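Local coordinates for putative translational inhibitor protein (Yersinia pestis, PDB 5V4D) that is of unknown function but, as a member of the Rid (YjgF-like) family, may act as an enamine/imine deaminase, at residues I7-A12 / Y19-C24. Sequence-based numbering, arbitrary orientation.
Sequences IETKNA and YSQAIC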
loop_
_atom_site.group_PDB
_atom_site.type_symbol
_atom_site.label_atom_id
_atom_site.label_comp_id
_atom_site.label_asym_id
_atom_site.label_seq_id
_atom_site.Cartn_x
_atom_site.Cartn_y
_atom_site.Cartn_z
ATOM N N ILE A 7 12.320 5.471 -14.226
ATOM C CA ILE A 7 11.442 5.886 -15.323
ATOM C C ILE A 7 11.244 7.391 -15.208
ATOM O O ILE A 7 10.885 7.898 -14.135
ATOM C CB ILE A 7 10.074 5.187 -15.287
ATOM C CG1 ILE A 7 10.216 3.662 -15.393
ATOM C CG2 ILE A 7 9.197 5.731 -16.411
ATOM C CD1 ILE A 7 10.876 3.201 -16.677
ATOM N N GLU A 8 11.520 8.112 -16.300
ATOM C CA GLU A 8 11.384 9.570 -16.337
ATOM C C GLU A 8 10.755 9.926 -17.674
ATOM O O GLU A 8 11.302 9.563 -18.726
ATOM C CB GLU A 8 12.751 10.264 -16.203
ATOM C CG GLU A 8 13.626 9.771 -15.049
ATOM C CD GLU A 8 15.088 10.295 -15.103
ATOM O OE1 GLU A 8 15.821 9.970 -16.074
ATOM O OE2 GLU A 8 15.503 11.013 -14.157
ATOM N N THR A 9 9.625 10.631 -17.639
ATOM C CA THR A 9 8.980 11.135 -18.854
ATOM C C THR A 9 8.355 12.502 -18.613
ATOM O O THR A 9 7.689 12.710 -17.595
ATOM C CB THR A 9 7.917 10.169 -19.408
ATOM O OG1 THR A 9 7.251 10.807 -20.508
ATOM C CG2 THR A 9 6.868 9.765 -18.392
ATOM N N LYS A 10 8.572 13.437 -19.570
ATOM C CA LYS A 10 7.894 14.721 -19.486
ATOM C C LYS A 10 6.387 14.613 -19.720
ATOM O O LYS A 10 5.669 15.607 -19.502
ATOM C CB LYS A 10 8.503 15.723 -20.500
ATOM C CG LYS A 10 9.910 16.212 -20.145
ATOM C CD LYS A 10 9.986 16.705 -18.704
ATOM C CE LYS A 10 11.072 17.759 -18.511
ATOM N NZ LYS A 10 12.409 17.282 -18.961
ATOM N N ASN A 11 5.876 13.462 -20.171
ATOM C CA ASN A 11 4.434 13.303 -20.327
ATOM C C ASN A 11 3.699 12.917 -19.052
ATOM O O ASN A 11 2.467 12.799 -19.079
ATOM C CB ASN A 11 4.144 12.283 -21.424
ATOM C CG ASN A 11 4.568 12.808 -22.781
ATOM O OD1 ASN A 11 4.427 14.009 -23.062
ATOM N ND2 ASN A 11 5.134 11.948 -23.585
ATOM N N ALA A 12 4.392 12.725 -17.933
ATOM C CA ALA A 12 3.756 12.659 -16.627
ATOM C C ALA A 12 4.282 13.805 -15.786
ATOM O O ALA A 12 5.337 14.367 -16.088
ATOM C CB ALA A 12 4.038 11.324 -15.908
ATOM N N TYR A 19 11.422 11.816 -5.172
ATOM C CA TYR A 19 10.924 10.521 -5.599
ATOM C C TYR A 19 11.092 10.427 -7.115
ATOM O O TYR A 19 11.378 11.416 -7.803
ATOM C CB TYR A 19 9.464 10.278 -5.159
ATOM C CG TYR A 19 8.462 11.304 -5.651
ATOM C CD1 TYR A 19 7.804 11.130 -6.848
ATOM C CD2 TYR A 19 8.160 12.442 -4.889
ATOM C CE1 TYR A 19 6.910 12.059 -7.309
ATOM C CE2 TYR A 19 7.248 13.386 -5.347
ATOM C CZ TYR A 19 6.636 13.187 -6.570
ATOM O OH TYR A 19 5.731 14.104 -7.075
ATOM N N SER A 20 11.012 9.198 -7.614
ATOM C CA SER A 20 10.994 8.957 -9.044
ATOM C C SER A 20 9.571 8.663 -9.506
ATOM O O SER A 20 8.785 8.088 -8.750
ATOM C CB SER A 20 11.881 7.767 -9.390
ATOM O OG SER A 20 13.252 8.034 -9.059
ATOM N N GLN A 21 9.248 9.035 -10.751
ATOM C CA GLN A 21 7.918 8.682 -11.286
ATOM C C GLN A 21 7.651 7.182 -11.188
ATOM O O GLN A 21 6.534 6.752 -10.833
ATOM C CB GLN A 21 7.780 9.154 -12.732
ATOM C CG GLN A 21 7.865 10.679 -12.899
ATOM C CD GLN A 21 7.918 11.088 -14.359
ATOM O OE1 GLN A 21 8.462 10.349 -15.171
ATOM N NE2 GLN A 21 7.370 12.277 -14.702
ATOM N N ALA A 22 8.651 6.368 -11.505
ATOM C CA ALA A 22 8.512 4.937 -11.283
ATOM C C ALA A 22 9.902 4.331 -11.232
ATOM O O ALA A 22 10.884 4.950 -11.667
ATOM C CB ALA A 22 7.693 4.286 -12.371
ATOM N N ILE A 23 9.973 3.138 -10.638
ATOM C CA ILE A 23 11.207 2.356 -10.540
ATOM C C ILE A 23 10.900 0.973 -11.090
ATOM O O ILE A 23 9.876 0.385 -10.730
ATOM C CB ILE A 23 11.689 2.232 -9.078
ATOM C CG1 ILE A 23 12.180 3.570 -8.535
ATOM C CG2 ILE A 23 12.788 1.123 -8.950
ATOM C CD1 ILE A 23 13.415 4.101 -9.241
ATOM N N CYS A 24 11.772 0.452 -11.956
ATOM C CA CYS A 24 11.652 -0.931 -12.404
ATOM C C CYS A 24 12.683 -1.775 -11.677
ATOM O O CYS A 24 13.844 -1.382 -11.573
ATOM C CB CYS A 24 11.877 -1.055 -13.914
ATOM S SG CYS A 24 10.562 -0.241 -14.857
HETATM O O HOH W 1 11.279 10.044 -12.559
#
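Ile-7 and Ala-22 face each other where the edge strand 5-7 runs antiparallel to strand 22-25; Ile-7 N donates to Ala-22 O at 3.0 Å, approaching from above the carbonyl plane. Ile-7 O is instead linked through a water, which donates to it and accepts from Gln-21 N at 2.9 Å. Beyond it, the side chain of Gln-21 bonds the backbone of the loop. With CG anti to the carbonyl carbon (chi1 -63°) and the chain extended to CD (chi2 172°), it reaches Thr-9, the two side chains crossing at about a right angle, and its carboxamide meets both backbone N and O there. Gln-21 OE1 accepts from Thr-9 N at 2.7 Å, while Gln-21 NE2 donates to Thr-9 O at 2.9 Å, a nearly straight bond (164°) with the acceptor in the amide plane. NE2 also donates to Pro-13 O, just past the type I turn Thr-9 to Ala-12, and Ala-12 CB packs 3.7 Å from Gln-21 NE2. Within the turn, Thr-9 OG1 accepts from Asn-11 N, an ST turn. Thr-9 CG2 lies against Gln-21 OE1. The apolar half runs from Ile-7 CB against Ala-22 CB at 3.9 Å to Ile-7 CD1 against Cys-24 SG; Ile-7 and Ala-22 also touch Leu-29, and helix 49-66 packs on this side through Gln-66 and Val-63. The buried Gln-21 carboxamide thus offers donor and acceptor on one side, matching Thr-9 N-H and C=O; the pair fixes its rotation, satisfies both backbone atoms, and ties the loop back to the start of the next strand.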